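Local atomic coordinates of epsin-2 (Saccharomyces cerevisiae, PDB entry 6ENR), a protein that binds membranes rich in phosphatidylinositol 4,5-bisphosphate and phosphatidylinositol 3,5-bisphosphate and is required for endocytosis and for the localization of actin. Residues A[85-96]-A[132-143]. Sequence-based numbering, arbitrary orientation.
Sequences RFGSENCVLWCR and LLNDEERLREER
Arg143, on helix 136-144 of the all-helical ENTH domain of this epsin, reaches the turn joining helix 70-86 to helix 89-97 and grips Gly87 O end-on, with NH1 at 2.8 Å and NH2 at 2.9 Å from that oxygen. The oxygen lies in the guanidinium plane; NH2 sits in the carbonyl plane, NH1 above it. NH1 also serves Val84 O in the helix's last turn, a double role suited to arginine's several N-H groups. A bend at chi3 (62°) turns the group into this corner, while its CD rests on Val92 CG2; Glu89 adds a long salt bridge.

Helices 89-97 and 136-144 run nearly antiparallel, the axes of 89-96 and 136-143 coming within 12.7 Å. Between them compact apolar groups meet, Val92 CG1 and Leu139 CD2, tip to tip at 3.7 Å. Leu133, ending helix 120-134, packs CD1 on Cys95 CB, and Ile102 touches both. Arg96 NH2 donates to Leu133 O, while the Glu136 carboxylate stacks over its guanidinium, planes 21° apart, through charge alone.

On the other flank Leu132 CD2 lies over one face of the Arg85 guanidinium, toward its rim; NH1 forms a salt bridge with Asp81. Arg85 NE gives Glu142 OE1 a weak hydrogen bond within a salt bridge (3.2 Å), and a water bridges that oxygen to Arg85 NH2.

Ser88 and Asp135 N-cap helices 89-97 and 136-144, their side-chain oxygens accepting first-turn N-H groups: Ser88 OG from Asn90 N, Asp135 OD1 from Arg138 N at 3.0 Å.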
loop_
_atom_site.group_PDB
_atom_site.type_symbol
_atom_site.label_atom_id
_atom_site.label_comp_id
_atom_site.label_asym_id
_atom_site.label_seq_id
_atom_site.Cartn_x
_atom_site.Cartn_y
_atom_site.Cartn_z
ATOM N N ARG A 85 5.862 -1.599 -7.841
ATOM C CA ARG A 85 7.167 -2.004 -8.446
ATOM C C ARG A 85 7.329 -3.456 -8.744
ATOM O O ARG A 85 7.792 -3.818 -9.845
ATOM C CB ARG A 85 8.271 -1.616 -7.482
ATOM C CG ARG A 85 8.231 -0.224 -7.036
ATOM C CD ARG A 85 9.126 -0.043 -5.810
ATOM N NE ARG A 85 9.584 1.328 -5.678
ATOM C CZ ARG A 85 8.866 2.342 -5.233
ATOM N NH1 ARG A 85 7.623 2.164 -4.820
ATOM N NH2 ARG A 85 9.403 3.566 -5.196
ATOM N N PHE A 86 6.851 -4.334 -7.841
ATOM C CA PHE A 86 7.093 -5.780 -7.947
ATOM C C PHE A 86 5.897 -6.661 -8.274
ATOM O O PHE A 86 6.103 -7.835 -8.632
ATOM C CB PHE A 86 7.721 -6.266 -6.666
ATOM C CG PHE A 86 9.036 -5.587 -6.403
ATOM C CD1 PHE A 86 10.130 -5.869 -7.198
ATOM C CD2 PHE A 86 9.114 -4.591 -5.472
ATOM C CE1 PHE A 86 11.299 -5.138 -7.033
ATOM C CE2 PHE A 86 10.271 -3.894 -5.271
ATOM C CZ PHE A 86 11.365 -4.165 -6.048
ATOM N N GLY A 87 4.710 -6.096 -8.187
ATOM C CA GLY A 87 3.538 -6.848 -8.492
ATOM C C GLY A 87 3.042 -6.670 -9.905
ATOM O O GLY A 87 3.667 -6.042 -10.774
ATOM N N SER A 88 1.879 -7.244 -10.124
ATOM C CA SER A 88 1.175 -7.144 -11.398
ATOM C C SER A 88 0.977 -5.685 -11.864
ATOM O O SER A 88 0.687 -4.766 -11.082
ATOM C CB SER A 88 -0.239 -7.783 -11.162
ATOM O OG SER A 88 -1.019 -7.624 -12.267
ATOM N N GLU A 89 0.983 -5.521 -13.183
ATOM C CA GLU A 89 0.727 -4.219 -13.798
ATOM C C GLU A 89 -0.647 -3.774 -13.383
ATOM O O GLU A 89 -0.929 -2.594 -13.321
ATOM C CB GLU A 89 0.799 -4.329 -15.330
ATOM C CG GLU A 89 2.075 -4.904 -15.916
ATOM C CD GLU A 89 2.412 -6.424 -15.649
ATOM O OE1 GLU A 89 1.620 -7.277 -15.040
ATOM O OE2 GLU A 89 3.535 -6.797 -16.111
ATOM N N ASN A 90 -1.543 -4.726 -13.095
ATOM C CA ASN A 90 -2.873 -4.368 -12.564
ATOM C C ASN A 90 -2.867 -3.588 -11.250
ATOM O O ASN A 90 -3.807 -2.798 -11.006
ATOM C CB ASN A 90 -3.763 -5.609 -12.429
ATOM C CG ASN A 90 -3.956 -6.367 -13.757
ATOM O OD1 ASN A 90 -3.991 -7.627 -13.778
ATOM N ND2 ASN A 90 -4.129 -5.624 -14.840
ATOM N N CYS A 91 -1.838 -3.780 -10.426
ATOM C CA CYS A 91 -1.633 -2.944 -9.205
ATOM C C CYS A 91 -1.439 -1.456 -9.463
ATOM O O CYS A 91 -2.054 -0.593 -8.799
ATOM C CB CYS A 91 -0.445 -3.433 -8.369
ATOM S SG CYS A 91 -0.617 -5.184 -7.900
ATOM N N VAL A 92 -0.762 -1.210 -10.541
ATOM C CA VAL A 92 -0.596 0.145 -11.033
ATOM C C VAL A 92 -1.896 0.713 -11.554
ATOM O O VAL A 92 -2.260 1.830 -11.203
ATOM C CB VAL A 92 0.492 0.244 -12.115
ATOM C CG1 VAL A 92 0.757 1.702 -12.403
ATOM C CG2 VAL A 92 1.784 -0.404 -11.676
ATOM N N LEU A 93 -2.591 -0.052 -12.392
ATOM C CA LEU A 93 -3.853 0.392 -12.944
ATOM C C LEU A 93 -4.839 0.658 -11.876
ATOM O O LEU A 93 -5.590 1.648 -11.961
ATOM C CB LEU A 93 -4.411 -0.650 -13.897
ATOM C CG LEU A 93 -3.633 -0.832 -15.172
ATOM C CD1 LEU A 93 -4.166 -2.035 -15.932
ATOM C CD2 LEU A 93 -3.749 0.485 -15.993
ATOM N N TRP A 94 -4.877 -0.229 -10.837
ATOM C CA TRP A 94 -5.719 0.014 -9.664
ATOM C C TRP A 94 -5.445 1.386 -8.999
ATOM O O TRP A 94 -6.395 2.125 -8.649
ATOM C CB TRP A 94 -5.634 -1.153 -8.630
ATOM C CG TRP A 94 -6.616 -0.989 -7.462
ATOM C CD1 TRP A 94 -7.869 -1.577 -7.325
ATOM C CD2 TRP A 94 -6.428 -0.185 -6.301
ATOM N NE1 TRP A 94 -8.473 -1.129 -6.168
ATOM C CE2 TRP A 94 -7.588 -0.326 -5.490
ATOM C CE3 TRP A 94 -5.341 0.595 -5.806
ATOM C CZ2 TRP A 94 -7.732 0.348 -4.271
ATOM C CZ3 TRP A 94 -5.497 1.279 -4.587
ATOM C CH2 TRP A 94 -6.669 1.144 -3.831
ATOM N N CYS A 95 -4.174 1.718 -8.806
ATOM C CA CYS A 95 -3.821 3.020 -8.156
ATOM C C CYS A 95 -4.272 4.206 -9.022
ATOM O O CYS A 95 -4.866 5.242 -8.534
ATOM C CB CYS A 95 -2.319 3.133 -7.859
ATOM S SG CYS A 95 -1.644 1.981 -6.677
ATOM N N ARG A 96 -4.041 4.053 -10.318
ATOM C CA ARG A 96 -4.571 5.052 -11.295
ATOM C C ARG A 96 -6.118 5.219 -11.282
ATOM O O ARG A 96 -6.627 6.322 -11.207
ATOM C CB ARG A 96 -3.956 4.784 -12.679
ATOM C CG ARG A 96 -2.495 5.161 -12.698
ATOM C CD ARG A 96 -1.912 5.575 -14.045
ATOM N NE ARG A 96 -0.482 5.869 -13.759
ATOM C CZ ARG A 96 0.554 5.087 -14.097
ATOM N NH1 ARG A 96 0.413 3.980 -14.865
ATOM N NH2 ARG A 96 1.779 5.426 -13.698
ATOM N N LEU A 132 5.669 9.031 -8.067
ATOM C CA LEU A 132 6.053 7.851 -8.811
ATOM C C LEU A 132 4.985 7.533 -9.860
ATOM O O LEU A 132 5.285 7.319 -11.042
ATOM C CB LEU A 132 6.251 6.655 -7.830
ATOM C CG LEU A 132 6.650 5.370 -8.596
ATOM C CD1 LEU A 132 7.964 5.474 -9.374
ATOM C CD2 LEU A 132 6.785 4.199 -7.655
ATOM N N LEU A 133 3.732 7.518 -9.425
ATOM C CA LEU A 133 2.663 7.148 -10.320
ATOM C C LEU A 133 2.571 8.105 -11.504
ATOM O O LEU A 133 2.338 7.666 -12.647
ATOM C CB LEU A 133 1.349 7.033 -9.581
ATOM C CG LEU A 133 1.329 5.754 -8.713
ATOM C CD1 LEU A 133 0.219 5.868 -7.711
ATOM C CD2 LEU A 133 1.138 4.504 -9.543
ATOM N N ASN A 134 2.737 9.401 -11.219
ATOM C CA ASN A 134 2.687 10.442 -12.221
ATOM C C ASN A 134 3.908 10.448 -13.165
ATOM O O ASN A 134 3.806 10.980 -14.246
ATOM C CB ASN A 134 2.530 11.834 -11.572
ATOM C CG ASN A 134 1.106 12.143 -11.118
ATOM O OD1 ASN A 134 0.167 11.614 -11.624
ATOM N ND2 ASN A 134 0.973 13.032 -10.183
ATOM N N ASP A 135 5.039 9.888 -12.727
ATOM C CA ASP A 135 6.263 9.791 -13.546
ATOM C C ASP A 135 6.298 8.398 -14.143
ATOM O O ASP A 135 7.047 7.469 -13.726
ATOM C CB ASP A 135 7.504 10.112 -12.685
ATOM C CG ASP A 135 8.822 10.068 -13.465
ATOM O OD1 ASP A 135 8.864 9.650 -14.625
ATOM O OD2 ASP A 135 9.862 10.402 -12.873
ATOM N N GLU A 136 5.445 8.229 -15.120
ATOM C CA GLU A 136 5.339 6.939 -15.793
ATOM C C GLU A 136 6.692 6.336 -16.346
ATOM O O GLU A 136 6.863 5.125 -16.283
ATOM C CB GLU A 136 4.308 7.003 -16.893
ATOM C CG GLU A 136 2.875 7.129 -16.400
ATOM C CD GLU A 136 1.817 6.697 -17.422
ATOM O OE1 GLU A 136 2.086 5.911 -18.359
ATOM O OE2 GLU A 136 0.690 7.133 -17.276
ATOM N N GLU A 137 7.613 7.163 -16.870
ATOM C CA GLU A 137 8.932 6.681 -17.325
ATOM C C GLU A 137 9.771 6.130 -16.188
ATOM O O GLU A 137 10.429 5.108 -16.357
ATOM C CB GLU A 137 9.798 7.704 -18.110
ATOM C CG GLU A 137 11.204 7.187 -18.541
ATOM C CD GLU A 137 11.185 5.894 -19.414
ATOM O OE1 GLU A 137 10.785 5.975 -20.612
ATOM O OE2 GLU A 137 11.566 4.782 -18.934
ATOM N N ARG A 138 9.777 6.785 -15.039
ATOM C CA ARG A 138 10.545 6.278 -13.888
ATOM C C ARG A 138 9.955 4.968 -13.353
ATOM O O ARG A 138 10.705 4.029 -12.975
ATOM C CB ARG A 138 10.558 7.325 -12.795
ATOM C CG ARG A 138 11.074 6.907 -11.437
ATOM C CD ARG A 138 11.295 8.131 -10.564
ATOM N NE ARG A 138 10.103 8.626 -9.856
ATOM C CZ ARG A 138 9.698 9.902 -9.858
ATOM N NH1 ARG A 138 10.367 10.824 -10.536
ATOM N NH2 ARG A 138 8.631 10.264 -9.184
ATOM N N LEU A 139 8.628 4.928 -13.312
ATOM C CA LEU A 139 7.919 3.721 -12.840
ATOM C C LEU A 139 8.241 2.557 -13.771
ATOM O O LEU A 139 8.393 1.403 -13.316
ATOM C CB LEU A 139 6.413 3.945 -12.806
ATOM C CG LEU A 139 5.602 2.726 -12.299
ATOM C CD1 LEU A 139 6.195 2.065 -11.082
ATOM C CD2 LEU A 139 4.162 3.149 -11.979
ATOM N N ARG A 140 8.256 2.811 -15.076
ATOM C CA ARG A 140 8.582 1.763 -16.048
ATOM C C ARG A 140 9.996 1.208 -15.899
ATOM O O ARG A 140 10.211 -0.010 -16.009
ATOM C CB ARG A 140 8.334 2.321 -17.415
ATOM C CG ARG A 140 8.431 1.402 -18.584
ATOM C CD ARG A 140 7.674 2.154 -19.650
ATOM N NE ARG A 140 8.030 1.818 -21.000
ATOM C CZ ARG A 140 7.510 2.433 -22.053
ATOM N NH1 ARG A 140 6.603 3.401 -21.891
ATOM N NH2 ARG A 140 7.903 2.067 -23.266
ATOM N N GLU A 141 10.954 2.107 -15.658
ATOM C CA GLU A 141 12.323 1.693 -15.355
ATOM C C GLU A 141 12.391 0.754 -14.157
ATOM O O GLU A 141 13.112 -0.296 -14.219
ATOM C CB GLU A 141 13.246 2.921 -15.195
ATOM C CG GLU A 141 14.674 2.612 -14.768
ATOM C CD GLU A 141 15.643 2.497 -15.935
ATOM O OE1 GLU A 141 15.190 1.982 -16.998
ATOM O OE2 GLU A 141 16.834 2.930 -15.764
ATOM N N GLU A 142 11.717 1.124 -13.057
ATOM C CA GLU A 142 11.721 0.304 -11.870
ATOM C C GLU A 142 11.076 -1.034 -12.103
ATOM O O GLU A 142 11.645 -2.085 -11.736
ATOM C CB GLU A 142 11.135 1.062 -10.682
ATOM C CG GLU A 142 12.109 2.183 -10.307
ATOM C CD GLU A 142 11.825 2.781 -8.966
ATOM O OE1 GLU A 142 11.568 1.996 -8.044
ATOM O OE2 GLU A 142 11.854 4.026 -8.846
ATOM N N ARG A 143 9.910 -1.008 -12.740
ATOM C CA ARG A 143 9.167 -2.217 -13.065
ATOM C C ARG A 143 9.936 -3.085 -13.992
ATOM O O ARG A 143 9.811 -4.338 -13.930
ATOM C CB ARG A 143 7.792 -1.858 -13.666
ATOM C CG ARG A 143 6.860 -1.394 -12.599
ATOM C CD ARG A 143 5.391 -1.253 -13.076
ATOM N NE ARG A 143 4.888 -2.542 -13.508
ATOM C CZ ARG A 143 4.472 -3.540 -12.695
ATOM N NH1 ARG A 143 4.461 -3.428 -11.357
ATOM N NH2 ARG A 143 4.120 -4.651 -13.238
HETATM O O HOH W 1 12.474 3.580 -5.761
#